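Local coordinates for protein octaprenyl Pyrophosphate Synthase (Helicobacter pylori, PDB 3TC1) that probably builds the 40-carbon octaprenyl diphosphate chain by adding isopentenyl units one after another, as a magnesium-dependent, all-helical member of the polyprenyl synthetase family, at residues B[40-45]-B[296-301]; B[77-82]-B[91-96]; B[131-136]-B[163-168]; B[245-250]-B[256-261]. All coordinates share one frame; numbering follows the deposited sequence.

Contact 1 (B[40-45]-B[296-301])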
loop_
_atom_site.group_PDB
_atom_site.type_symbol
_atom_site.label_atom_id
_atom_site.label_comp_id
_atom_site.label_asym_id
_atom_site.label_seq_id
_atom_site.Cartn_x
_atom_site.Cartn_y
_atom_site.Cartn_z
ATOM N N SER B 40 -15.060 -13.161 -4.401
ATOM C CA SER B 40 -15.088 -14.472 -3.765
ATOM C C SER B 40 -16.174 -15.347 -4.404
ATOM O O SER B 40 -15.978 -16.548 -4.596
ATOM C CB SER B 40 -15.357 -14.339 -2.264
ATOM O OG SER B 40 -14.238 -13.779 -1.600
ATOM N N LYS B 41 -17.311 -14.741 -4.738
ATOM C CA LYS B 41 -18.418 -15.483 -5.346
ATOM C C LYS B 41 -17.981 -16.064 -6.683
ATOM O O LYS B 41 -18.286 -17.214 -7.009
ATOM C CB LYS B 41 -19.635 -14.574 -5.556
ATOM C CG LYS B 41 -20.308 -14.089 -4.277
ATOM C CD LYS B 41 -21.431 -13.117 -4.615
ATOM C CE LYS B 41 -22.196 -12.665 -3.385
ATOM N NZ LYS B 41 -23.327 -11.759 -3.762
ATOM N N LEU B 42 -17.263 -15.261 -7.456
ATOM C CA LEU B 42 -16.761 -15.702 -8.750
ATOM C C LEU B 42 -15.758 -16.839 -8.594
ATOM O O LEU B 42 -15.827 -17.842 -9.309
ATOM C CB LEU B 42 -16.096 -14.534 -9.476
ATOM C CG LEU B 42 -17.063 -13.487 -10.019
ATOM C CD1 LEU B 42 -16.296 -12.292 -10.559
ATOM C CD2 LEU B 42 -17.909 -14.126 -11.110
ATOM N N MET B 43 -14.826 -16.677 -7.659
ATOM C CA MET B 43 -13.798 -17.677 -7.403
ATOM C C MET B 43 -14.352 -18.955 -6.781
ATOM O O MET B 43 -13.969 -20.055 -7.176
ATOM C CB MET B 43 -12.719 -17.092 -6.484
ATOM C CG MET B 43 -11.980 -15.903 -7.080
ATOM S SD MET B 43 -11.071 -14.986 -5.825
ATOM C CE MET B 43 -9.583 -15.955 -5.742
ATOM N N LEU B 44 -15.243 -18.814 -5.803
ATOM C CA LEU B 44 -15.826 -19.978 -5.139
ATOM C C LEU B 44 -16.576 -20.870 -6.124
ATOM O O LEU B 44 -16.722 -22.069 -5.893
ATOM C CB LEU B 44 -16.785 -19.538 -4.029
ATOM C CG LEU B 44 -16.185 -18.899 -2.775
ATOM C CD1 LEU B 44 -17.294 -18.309 -1.925
ATOM C CD2 LEU B 44 -15.409 -19.935 -1.993
ATOM N N ALA B 45 -17.037 -20.277 -7.220
ATOM C CA ALA B 45 -17.791 -20.998 -8.243
ATOM C C ALA B 45 -16.985 -22.071 -8.961
ATOM O O ALA B 45 -17.556 -22.911 -9.663
ATOM C CB ALA B 45 -18.358 -20.012 -9.264
ATOM N N GLU B 296 -22.284 -18.618 -14.984
ATOM C CA GLU B 296 -23.164 -18.259 -16.076
ATOM C C GLU B 296 -24.256 -17.388 -15.507
ATOM O O GLU B 296 -24.660 -16.441 -16.138
ATOM C CB GLU B 296 -23.701 -19.522 -16.785
ATOM C CG GLU B 296 -22.658 -20.109 -17.758
ATOM C CD GLU B 296 -22.997 -21.497 -18.282
ATOM O OE1 GLU B 296 -24.198 -21.790 -18.399
ATOM O OE2 GLU B 296 -22.064 -22.285 -18.588
ATOM N N LYS B 297 -24.675 -17.676 -14.282
ATOM C CA LYS B 297 -25.707 -16.902 -13.598
ATOM C C LYS B 297 -25.221 -15.471 -13.372
ATOM O O LYS B 297 -25.925 -14.509 -13.680
ATOM C CB LYS B 297 -26.031 -17.562 -12.252
ATOM C CG LYS B 297 -27.054 -16.855 -11.379
ATOM C CD LYS B 297 -28.459 -16.922 -11.958
ATOM C CE LYS B 297 -29.517 -16.631 -10.892
ATOM N NZ LYS B 297 -29.290 -15.328 -10.212
ATOM N N LEU B 298 -24.010 -15.344 -12.836
ATOM C CA LEU B 298 -23.418 -14.037 -12.554
ATOM C C LEU B 298 -23.090 -13.230 -13.808
ATOM O O LEU B 298 -23.232 -12.007 -13.821
ATOM C CB LEU B 298 -22.146 -14.208 -11.716
ATOM C CG LEU B 298 -22.325 -14.811 -10.320
ATOM C CD1 LEU B 298 -20.975 -15.195 -9.736
ATOM C CD2 LEU B 298 -23.044 -13.813 -9.428
ATOM N N ALA B 299 -22.638 -13.912 -14.856
ATOM C CA ALA B 299 -22.284 -13.243 -16.102
ATOM C C ALA B 299 -23.511 -12.694 -16.822
ATOM O O ALA B 299 -23.418 -11.718 -17.570
ATOM C CB ALA B 299 -21.530 -14.204 -17.011
ATOM N N GLN B 300 -24.660 -13.325 -16.600
ATOM C CA GLN B 300 -25.900 -12.886 -17.231
ATOM C C GLN B 300 -26.540 -11.776 -16.406
ATOM O O GLN B 300 -27.048 -10.798 -16.952
ATOM C CB GLN B 300 -26.879 -14.059 -17.352
ATOM C CG GLN B 300 -26.327 -15.251 -18.114
ATOM C CD GLN B 300 -27.224 -16.474 -18.025
ATOM O OE1 GLN B 300 -27.668 -16.856 -16.942
ATOM N NE2 GLN B 300 -27.483 -17.102 -19.167
ATOM N N ASP B 301 -26.497 -11.936 -15.088
ATOM C CA ASP B 301 -27.091 -10.975 -14.164
ATOM C C ASP B 301 -26.426 -9.602 -14.122
ATOM O O ASP B 301 -27.077 -8.609 -13.801
ATOM C CB ASP B 301 -27.118 -11.566 -12.755
ATOM C CG ASP B 301 -28.043 -12.758 -12.647
ATOM O OD1 ASP B 301 -28.558 -13.205 -13.696
ATOM O OD2 ASP B 301 -28.253 -13.247 -11.517
#
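L298 reaches from helix 293-301 to helix 38-44 and supplies the whole 296-301 side of this small contact, set against K41 and L42; 125 Å² is buried in total. Its CB already faces the other helix, lying 4.3 Å from L42 CD2. With CG turned anti to the carbonyl carbon (chi1 -64°), the branch point stays on that side, 4.5 Å from the same L42 CD2. CD1 goes furthest and closes in on L42 CD2 at 3.5 Å, methyl against methyl, the two leucines crossing at a slant. The same CD1 also lies 4.4 Å from K41 CB, so it sits over the root of the lysine next to L42. CD2, the other branch, makes no close contact across the two segments. In this all-helical prenyl synthase fold the contact brings a helix near the end of the chain against one near its beginning, some 250 residues earlier. No hydrogen bond crosses between them. L42 is buried and also packs on L295, one turn before L298, while A45 rests on I294 and L295. K41 is fully extended, and its end leads away from L298. On the later helix K297 NZ pairs with D301 OD2 at 2.7 Å, using that oxygen's syn lone pair, a salt bridge that belongs to this helix alone.

Contact 2 (B[77-82]-B[91-96])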
loop_
_atom_site.group_PDB
_atom_site.type_symbol
_atom_site.label_atom_id
_atom_site.label_comp_id
_atom_site.label_asym_id
_atom_site.label_seq_id
_atom_site.Cartn_x
_atom_site.Cartn_y
_atom_site.Cartn_z
ATOM N N ASP B 77 -8.252 4.488 -2.510
ATOM C CA ASP B 77 -9.038 5.234 -3.487
ATOM C C ASP B 77 -9.884 6.299 -2.793
ATOM O O ASP B 77 -10.061 7.391 -3.322
ATOM C CB ASP B 77 -9.943 4.300 -4.296
ATOM C CG ASP B 77 -9.164 3.389 -5.228
ATOM O OD1 ASP B 77 -8.249 3.882 -5.925
ATOM O OD2 ASP B 77 -9.473 2.179 -5.276
ATOM N N ASP B 78 -10.406 5.988 -1.611
ATOM C CA ASP B 78 -11.223 6.956 -0.884
ATOM C C ASP B 78 -10.394 8.156 -0.441
ATOM O O ASP B 78 -10.897 9.275 -0.378
ATOM C CB ASP B 78 -11.892 6.307 0.331
ATOM C CG ASP B 78 -13.053 5.417 -0.058
ATOM O OD1 ASP B 78 -13.600 5.616 -1.161
ATOM O OD2 ASP B 78 -13.430 4.529 0.738
ATOM N N VAL B 79 -9.123 7.921 -0.141
ATOM C CA VAL B 79 -8.227 8.994 0.272
ATOM C C VAL B 79 -7.956 9.913 -0.917
ATOM O O VAL B 79 -8.119 11.132 -0.833
ATOM C CB VAL B 79 -6.875 8.432 0.767
ATOM C CG1 VAL B 79 -5.910 9.571 1.074
ATOM C CG2 VAL B 79 -7.097 7.572 1.999
ATOM N N ILE B 80 -7.547 9.308 -2.026
ATOM C CA ILE B 80 -7.225 10.045 -3.240
ATOM C C ILE B 80 -8.428 10.786 -3.829
ATOM O O ILE B 80 -8.274 11.844 -4.436
ATOM C CB ILE B 80 -6.631 9.088 -4.296
ATOM C CG1 ILE B 80 -6.222 9.862 -5.545
ATOM C CG2 ILE B 80 -7.638 8.018 -4.641
ATOM C CD1 ILE B 80 -5.556 8.996 -6.583
ATOM N N ASP B 81 -9.622 10.231 -3.647
ATOM C CA ASP B 81 -10.834 10.867 -4.156
ATOM C C ASP B 81 -11.483 11.758 -3.096
ATOM O O ASP B 81 -12.542 12.346 -3.329
ATOM C CB ASP B 81 -11.843 9.809 -4.622
ATOM C CG ASP B 81 -11.417 9.120 -5.908
ATOM O OD1 ASP B 81 -11.171 9.825 -6.911
ATOM O OD2 ASP B 81 -11.338 7.874 -5.920
ATOM N N LYS B 82 -10.836 11.862 -1.937
ATOM C CA LYS B 82 -11.349 12.672 -0.835
ATOM C C LYS B 82 -12.797 12.307 -0.520
ATOM O O LYS B 82 -13.596 13.161 -0.126
ATOM C CB LYS B 82 -11.252 14.163 -1.176
ATOM C CG LYS B 82 -9.832 14.658 -1.414
ATOM C CD LYS B 82 -9.793 16.164 -1.634
ATOM C CE LYS B 82 -10.718 16.582 -2.768
ATOM N NZ LYS B 82 -10.440 15.820 -4.018
ATOM N N SER B 91 -16.288 7.223 5.492
ATOM C CA SER B 91 -15.103 6.523 5.019
ATOM C C SER B 91 -14.079 6.456 6.150
ATOM O O SER B 91 -14.185 7.184 7.149
ATOM C CB SER B 91 -14.502 7.262 3.823
ATOM O OG SER B 91 -14.161 8.593 4.174
ATOM N N ILE B 92 -13.090 5.580 6.004
ATOM C CA ILE B 92 -12.061 5.449 7.024
ATOM C C ILE B 92 -11.264 6.746 7.147
ATOM O O ILE B 92 -10.886 7.145 8.254
ATOM C CB ILE B 92 -11.105 4.268 6.713
ATOM C CG1 ILE B 92 -11.849 2.945 6.899
ATOM C CG2 ILE B 92 -9.888 4.305 7.637
ATOM C CD1 ILE B 92 -12.380 2.733 8.319
ATOM N N ASN B 93 -11.018 7.416 6.024
ATOM C CA ASN B 93 -10.269 8.669 6.065
ATOM C C ASN B 93 -11.094 9.791 6.701
ATOM O O ASN B 93 -10.538 10.735 7.263
ATOM C CB ASN B 93 -9.792 9.080 4.660
ATOM C CG ASN B 93 -10.889 9.012 3.611
ATOM O OD1 ASN B 93 -11.370 7.933 3.266
ATOM N ND2 ASN B 93 -11.284 10.171 3.090
ATOM N N ALA B 94 -12.415 9.680 6.624
ATOM C CA ALA B 94 -13.290 10.693 7.207
ATOM C C ALA B 94 -13.351 10.542 8.725
ATOM O O ALA B 94 -13.510 11.527 9.448
ATOM C CB ALA B 94 -14.688 10.580 6.618
ATOM N N LEU B 95 -13.216 9.306 9.198
ATOM C CA LEU B 95 -13.272 9.009 10.628
ATOM C C LEU B 95 -11.913 9.005 11.330
ATOM O O LEU B 95 -11.826 9.314 12.524
ATOM C CB LEU B 95 -13.943 7.646 10.850
ATOM C CG LEU B 95 -15.401 7.476 10.411
ATOM C CD1 LEU B 95 -15.787 6.005 10.488
ATOM C CD2 LEU B 95 -16.309 8.324 11.293
ATOM N N PHE B 96 -10.853 8.667 10.596
ATOM C CA PHE B 96 -9.522 8.590 11.198
ATOM C C PHE B 96 -8.404 9.356 10.489
ATOM O O PHE B 96 -7.235 9.230 10.861
ATOM C CB PHE B 96 -9.128 7.116 11.328
ATOM C CG PHE B 96 -10.159 6.279 12.030
ATOM C CD1 PHE B 96 -10.264 6.296 13.419
ATOM C CD2 PHE B 96 -11.048 5.494 11.301
ATOM C CE1 PHE B 96 -11.239 5.541 14.074
ATOM C CE2 PHE B 96 -12.028 4.733 11.945
ATOM C CZ PHE B 96 -12.123 4.758 13.334
HETATM O O HOH W 1 -12.817 4.402 3.297
#
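The helix ending at I80 and the helix starting at I92 come closest at V79 and N93, whose CA atoms are 6.2 Å apart. N93 has the largest share of the contact, its CG between the backbone N and the carbonyl carbon (chi1 48°), which lays the amide against D78, with N93 OD1 3.4 Å from D78 CB, while ND2 bonds to A83 O. V79 CG2 meets N93 CB at 4.1 Å, and V79 also packs on F99 of the second subunit. A water joins the two helix ends: it donates to D78 OD2 (2.6 Å) and accepts from I92 N (3.0 Å). D78 OD2 also has a salt bridge to R86 NE. S91 N-caps the second helix, its OG bonded to A83 O and only weakly accepting from A94 N; K82 ends the first in a Schellman motif. D77 to D81 spell DDxxD, the first aspartate-rich motif of prenyl synthases, whose aspartates typically bind magnesium-diphosphate; the D78 side chain is about 11 Å from the bound magnesium, too far to coordinate it.

Contact 3 (B[131-136]-B[163-168])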
loop_
_atom_site.group_PDB
_atom_site.type_symbol
_atom_site.label_atom_id
_atom_site.label_comp_id
_atom_site.label_asym_id
_atom_site.label_seq_id
_atom_site.Cartn_x
_atom_site.Cartn_y
_atom_site.Cartn_z
ATOM N N VAL B 131 -1.954 -6.244 -8.485
ATOM C CA VAL B 131 -1.934 -5.099 -7.582
ATOM C C VAL B 131 -1.074 -3.988 -8.204
ATOM O O VAL B 131 -1.361 -2.807 -8.027
ATOM C CB VAL B 131 -1.376 -5.467 -6.189
ATOM C CG1 VAL B 131 -1.300 -4.218 -5.316
ATOM C CG2 VAL B 131 -2.278 -6.502 -5.520
ATOM N N LEU B 132 -0.031 -4.366 -8.936
ATOM C CA LEU B 132 0.823 -3.376 -9.587
ATOM C C LEU B 132 0.023 -2.651 -10.670
ATOM O O LEU B 132 0.170 -1.447 -10.864
ATOM C CB LEU B 132 2.052 -4.044 -10.211
ATOM C CG LEU B 132 2.968 -3.125 -11.031
ATOM C CD1 LEU B 132 3.465 -1.973 -10.166
ATOM C CD2 LEU B 132 4.136 -3.923 -11.580
ATOM N N ARG B 133 -0.828 -3.383 -11.379
ATOM C CA ARG B 133 -1.637 -2.757 -12.413
ATOM C C ARG B 133 -2.745 -1.910 -11.803
ATOM O O ARG B 133 -3.117 -0.882 -12.356
ATOM C CB ARG B 133 -2.200 -3.822 -13.351
ATOM C CG ARG B 133 -1.088 -4.547 -14.074
ATOM C CD ARG B 133 -1.602 -5.481 -15.132
ATOM N NE ARG B 133 -2.332 -4.746 -16.155
ATOM C CZ ARG B 133 -2.499 -5.177 -17.397
ATOM N NH1 ARG B 133 -1.986 -6.345 -17.765
ATOM N NH2 ARG B 133 -3.160 -4.436 -18.276
ATOM N N LEU B 134 -3.263 -2.331 -10.653
ATOM C CA LEU B 134 -4.298 -1.555 -9.975
ATOM C C LEU B 134 -3.712 -0.192 -9.596
ATOM O O LEU B 134 -4.380 0.839 -9.686
ATOM C CB LEU B 134 -4.763 -2.264 -8.699
ATOM C CG LEU B 134 -5.545 -3.570 -8.821
ATOM C CD1 LEU B 134 -5.730 -4.176 -7.436
ATOM C CD2 LEU B 134 -6.890 -3.306 -9.479
ATOM N N SER B 135 -2.457 -0.186 -9.164
ATOM C CA SER B 135 -1.830 1.074 -8.782
ATOM C C SER B 135 -1.531 1.925 -10.015
ATOM O O SER B 135 -1.647 3.148 -9.969
ATOM C CB SER B 135 -0.551 0.824 -7.969
ATOM O OG SER B 135 0.520 0.370 -8.784
ATOM N N ARG B 136 -1.162 1.288 -11.123
ATOM C CA ARG B 136 -0.886 2.037 -12.343
ATOM C C ARG B 136 -2.201 2.618 -12.863
ATOM O O ARG B 136 -2.244 3.748 -13.354
ATOM C CB ARG B 136 -0.263 1.142 -13.421
ATOM C CG ARG B 136 0.087 1.897 -14.695
ATOM C CD ARG B 136 0.781 1.010 -15.716
ATOM N NE ARG B 136 -0.118 0.032 -16.318
ATOM C CZ ARG B 136 0.288 -1.048 -16.979
ATOM N NH1 ARG B 136 1.583 -1.293 -17.124
ATOM N NH2 ARG B 136 -0.602 -1.890 -17.491
ATOM N N THR B 163 -9.873 -2.390 -12.907
ATOM C CA THR B 163 -10.903 -3.374 -12.602
ATOM C C THR B 163 -10.814 -4.749 -13.249
ATOM O O THR B 163 -10.843 -5.764 -12.558
ATOM C CB THR B 163 -12.314 -2.817 -12.942
ATOM O OG1 THR B 163 -12.555 -1.620 -12.194
ATOM C CG2 THR B 163 -13.393 -3.841 -12.608
ATOM N N ALA B 164 -10.723 -4.785 -14.571
ATOM C CA ALA B 164 -10.719 -6.051 -15.297
ATOM C C ALA B 164 -9.615 -7.050 -14.977
ATOM O O ALA B 164 -9.901 -8.206 -14.669
ATOM C CB ALA B 164 -10.756 -5.780 -16.793
ATOM N N HIS B 165 -8.362 -6.618 -15.063
ATOM C CA HIS B 165 -7.231 -7.508 -14.807
ATOM C C HIS B 165 -7.176 -8.144 -13.424
ATOM O O HIS B 165 -6.678 -9.256 -13.276
ATOM C CB HIS B 165 -5.917 -6.780 -15.097
ATOM C CG HIS B 165 -5.646 -6.600 -16.559
ATOM N ND1 HIS B 165 -5.483 -7.663 -17.420
ATOM C CD2 HIS B 165 -5.536 -5.482 -17.315
ATOM C CE1 HIS B 165 -5.282 -7.208 -18.646
ATOM N NE2 HIS B 165 -5.309 -5.888 -18.610
ATOM N N PHE B 166 -7.668 -7.446 -12.408
ATOM C CA PHE B 166 -7.665 -7.998 -11.062
ATOM C C PHE B 166 -8.640 -9.178 -10.986
ATOM O O PHE B 166 -8.321 -10.226 -10.413
ATOM C CB PHE B 166 -8.030 -6.904 -10.054
ATOM C CG PHE B 166 -8.078 -7.372 -8.628
ATOM C CD1 PHE B 166 -7.195 -8.343 -8.161
ATOM C CD2 PHE B 166 -8.985 -6.811 -7.736
ATOM C CE1 PHE B 166 -7.218 -8.746 -6.821
ATOM C CE2 PHE B 166 -9.014 -7.205 -6.399
ATOM C CZ PHE B 166 -8.127 -8.176 -5.942
ATOM N N ILE B 167 -9.828 -9.022 -11.563
ATOM C CA ILE B 167 -10.800 -10.116 -11.552
ATOM C C ILE B 167 -10.216 -11.261 -12.383
ATOM O O ILE B 167 -10.301 -12.433 -12.004
ATOM C CB ILE B 167 -12.165 -9.667 -12.130
ATOM C CG1 ILE B 167 -12.771 -8.593 -11.224
ATOM C CG2 ILE B 167 -13.121 -10.861 -12.230
ATOM C CD1 ILE B 167 -14.055 -7.968 -11.754
ATOM N N GLU B 168 -9.614 -10.914 -13.513
ATOM C CA GLU B 168 -8.980 -11.911 -14.370
ATOM C C GLU B 168 -7.940 -12.683 -13.560
ATOM O O GLU B 168 -7.909 -13.916 -13.582
ATOM C CB GLU B 168 -8.282 -11.233 -15.548
ATOM C CG GLU B 168 -7.374 -12.166 -16.341
ATOM C CD GLU B 168 -6.565 -11.443 -17.400
ATOM O OE1 GLU B 168 -5.993 -10.381 -17.088
ATOM O OE2 GLU B 168 -6.492 -11.942 -18.541
#
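R133 and H165 form the polar half of the contact between helices 121-144 and 152-177. The two groups are modelled too close together, and the angle from R133 NH2 to H165 NE2 is poor for a hydrogen bond, so their relative placing is doubtful; the guanidinium is modelled over one face of the imidazole. A bend at chi3 (62°) folds the arginine that way, and NH2 has its charged partner in D161, which also pairs with R136. At the ring edge H165 ND1 donates to E168 OE1 at 2.8 Å, almost in the ring plane and nearly along the carboxylate's C-O axis, which fixes the rotation of the imidazole.

The apolar half is L134 against F166. L134 CD2 touches F166 CB at 3.8 Å, and L134 CD1 hangs over one face of the phenyl ring, 4.1 Å above its plane. Beyond this pair F166 packs on V66 and I69 of helix 53-80.

E168 thus holds the imidazole through ND1 while D161 takes the charge of R133. Each polar group is positioned by its own carboxylate, and the arginine-histidine contact itself need not be a bond.

Contact 4 (B[245-250]-B[256-261])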
loop_
_atom_site.group_PDB
_atom_site.type_symbol
_atom_site.label_atom_id
_atom_site.label_comp_id
_atom_site.label_asym_id
_atom_site.label_seq_id
_atom_site.Cartn_x
_atom_site.Cartn_y
_atom_site.Cartn_z
ATOM N N ILE B 245 -18.032 19.915 -22.114
ATOM C CA ILE B 245 -16.704 20.186 -21.584
ATOM C C ILE B 245 -16.769 21.196 -20.435
ATOM O O ILE B 245 -16.089 21.043 -19.419
ATOM C CB ILE B 245 -15.754 20.711 -22.687
ATOM C CG1 ILE B 245 -15.477 19.595 -23.700
ATOM C CG2 ILE B 245 -14.440 21.194 -22.062
ATOM C CD1 ILE B 245 -14.582 20.004 -24.854
ATOM N N SER B 246 -17.603 22.219 -20.587
ATOM C CA SER B 246 -17.751 23.236 -19.552
ATOM C C SER B 246 -18.360 22.641 -18.281
ATOM O O SER B 246 -18.192 23.188 -17.193
ATOM C CB SER B 246 -18.646 24.371 -20.043
ATOM O OG SER B 246 -20.010 23.980 -20.000
ATOM N N TYR B 247 -19.080 21.531 -18.412
ATOM C CA TYR B 247 -19.683 20.915 -17.237
ATOM C C TYR B 247 -18.735 19.949 -16.532
ATOM O O TYR B 247 -19.070 19.397 -15.484
ATOM C CB TYR B 247 -20.984 20.188 -17.607
ATOM C CG TYR B 247 -22.069 21.108 -18.126
ATOM C CD1 TYR B 247 -22.090 22.464 -17.776
ATOM C CD2 TYR B 247 -23.085 20.624 -18.955
ATOM C CE1 TYR B 247 -23.097 23.316 -18.239
ATOM C CE2 TYR B 247 -24.095 21.466 -19.419
ATOM C CZ TYR B 247 -24.094 22.810 -19.060
ATOM O OH TYR B 247 -25.084 23.650 -19.531
ATOM N N PHE B 248 -17.553 19.750 -17.105
ATOM C CA PHE B 248 -16.555 18.856 -16.517
ATOM C C PHE B 248 -16.301 19.268 -15.061
ATOM O O PHE B 248 -16.067 20.444 -14.770
ATOM C CB PHE B 248 -15.253 18.936 -17.323
ATOM C CG PHE B 248 -14.172 18.007 -16.837
ATOM C CD1 PHE B 248 -14.310 16.627 -16.963
ATOM C CD2 PHE B 248 -13.010 18.515 -16.260
ATOM C CE1 PHE B 248 -13.306 15.763 -16.522
ATOM C CE2 PHE B 248 -11.993 17.655 -15.813
ATOM C CZ PHE B 248 -12.142 16.281 -15.945
ATOM N N LYS B 249 -16.363 18.292 -14.157
ATOM C CA LYS B 249 -16.151 18.509 -12.725
ATOM C C LYS B 249 -17.093 19.500 -12.052
ATOM O O LYS B 249 -16.841 19.928 -10.921
ATOM C CB LYS B 249 -14.703 18.926 -12.446
ATOM C CG LYS B 249 -13.744 17.750 -12.404
ATOM C CD LYS B 249 -12.327 18.181 -12.067
ATOM C CE LYS B 249 -11.404 16.968 -12.011
ATOM N NZ LYS B 249 -10.009 17.334 -11.662
ATOM N N GLN B 250 -18.170 19.870 -12.733
ATOM C CA GLN B 250 -19.141 20.787 -12.152
ATOM C C GLN B 250 -20.207 19.972 -11.424
ATOM O O GLN B 250 -20.388 18.785 -11.701
ATOM C CB GLN B 250 -19.745 21.673 -13.238
ATOM C CG GLN B 250 -18.684 22.514 -13.925
ATOM C CD GLN B 250 -17.674 23.077 -12.936
ATOM O OE1 GLN B 250 -18.041 23.734 -11.959
ATOM N NE2 GLN B 250 -16.393 22.818 -13.183
ATOM N N ILE B 256 -27.065 17.674 -14.464
ATOM C CA ILE B 256 -27.512 16.290 -14.513
ATOM C C ILE B 256 -28.707 16.152 -15.468
ATOM O O ILE B 256 -28.715 15.284 -16.343
ATOM C CB ILE B 256 -27.893 15.782 -13.104
ATOM C CG1 ILE B 256 -26.614 15.575 -12.278
ATOM C CG2 ILE B 256 -28.675 14.472 -13.207
ATOM C CD1 ILE B 256 -26.860 15.230 -10.819
ATOM N N GLU B 257 -29.707 17.018 -15.322
ATOM C CA GLU B 257 -30.869 16.947 -16.204
ATOM C C GLU B 257 -30.497 17.140 -17.673
ATOM O O GLU B 257 -31.001 16.428 -18.545
ATOM C CB GLU B 257 -31.932 17.971 -15.788
ATOM C CG GLU B 257 -32.614 17.623 -14.472
ATOM C CD GLU B 257 -33.098 16.173 -14.428
ATOM O OE1 GLU B 257 -33.881 15.778 -15.317
ATOM O OE2 GLU B 257 -32.695 15.427 -13.507
ATOM N N TRP B 258 -29.612 18.094 -17.956
ATOM C CA TRP B 258 -29.188 18.332 -19.331
ATOM C C TRP B 258 -28.496 17.078 -19.885
ATOM O O TRP B 258 -28.755 16.647 -21.012
ATOM C CB TRP B 258 -28.223 19.524 -19.387
ATOM C CG TRP B 258 -27.743 19.870 -20.779
ATOM C CD1 TRP B 258 -28.360 20.693 -21.687
ATOM C CD2 TRP B 258 -26.542 19.405 -21.411
ATOM N NE1 TRP B 258 -27.608 20.772 -22.841
ATOM C CE2 TRP B 258 -26.491 19.990 -22.699
ATOM C CE3 TRP B 258 -25.502 18.551 -21.014
ATOM C CZ2 TRP B 258 -25.439 19.747 -23.593
ATOM C CZ3 TRP B 258 -24.457 18.311 -21.902
ATOM C CH2 TRP B 258 -24.436 18.908 -23.177
ATOM N N THR B 259 -27.616 16.492 -19.077
ATOM C CA THR B 259 -26.879 15.295 -19.469
ATOM C C THR B 259 -27.809 14.113 -19.744
ATOM O O THR B 259 -27.590 13.340 -20.684
ATOM C CB THR B 259 -25.873 14.884 -18.364
ATOM O OG1 THR B 259 -24.966 15.967 -18.119
ATOM C CG2 THR B 259 -25.085 13.670 -18.788
ATOM N N LYS B 260 -28.841 13.952 -18.924
ATOM C CA LYS B 260 -29.769 12.848 -19.140
ATOM C C LYS B 260 -30.527 13.000 -20.454
ATOM O O LYS B 260 -30.798 12.013 -21.142
ATOM C CB LYS B 260 -30.751 12.730 -17.971
ATOM C CG LYS B 260 -30.098 12.224 -16.698
ATOM C CD LYS B 260 -31.118 11.788 -15.657
ATOM C CE LYS B 260 -31.918 12.955 -15.124
ATOM N NZ LYS B 260 -32.806 12.533 -14.000
ATOM N N GLU B 261 -30.871 14.236 -20.802
ATOM C CA GLU B 261 -31.587 14.494 -22.049
ATOM C C GLU B 261 -30.700 14.178 -23.243
ATOM O O GLU B 261 -31.166 13.628 -24.238
ATOM C CB GLU B 261 -32.030 15.956 -22.135
ATOM C CG GLU B 261 -32.948 16.397 -21.016
ATOM C CD GLU B 261 -33.477 17.798 -21.229
ATOM O OE1 GLU B 261 -32.776 18.614 -21.862
ATOM O OE2 GLU B 261 -34.594 18.088 -20.755
#
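Y247 and W258 make a T-shaped aromatic pair. The tyrosine presents its edge to one face of the indole, with the ring planes at 82° and the centroids of the Y247 ring and the W258 six-membered ring 5.2 Å apart. The nearest atoms are Y247 CE2 and W258 CE3 at 3.6 Å, off toward the rim of the indole. W258 has CG anti to the backbone N (chi1 -179°), which swings the indole back toward the preceding helix, where it also packs on D240, L243 and L244.

No hydrogen bond crosses between the segments. Y247 opens a type II turn closed by Q250 N to Y247 O at 2.9 Å, with K249 taking the positive phi at its third position. The Q250 side chain turns back so that NE2 donates to F248 O at 2.9 Å, tilted from the carbonyl plane.

One ion pair lies along the second helix, K260 NZ with E257 OE2, a weak hydrogen bond at 2.9 Å.

Together these features describe two consecutive surface helices, 238-246 and 253-265, joined by a short link with a type II turn and held by an edge-to-face aromatic pair.

Contact 1 spans the chain from near its start to near its end, and contacts 2, 3 and 4 follow one another inside that loop. Contact 3 is the most central, its centre about 9 Å from the chain's centre, and it touches contact 1 where L42 CD1 meets I167 CG2 at 3.9 Å. Contacts 2 and 3 sit on successive helices, 92-116 and 121-144, with nearest atoms about 6 Å apart, and both reach the second subunit, linking the aspartate-rich region to the dimer interface. Contacts 1 and 2 lie on opposite sides of the chain's centre, their centres about 30 Å apart. Contact 4 is the outlying one, its centre about 25 Å from the chain's centre; its two segments touch neither the other three contacts nor the second subunit.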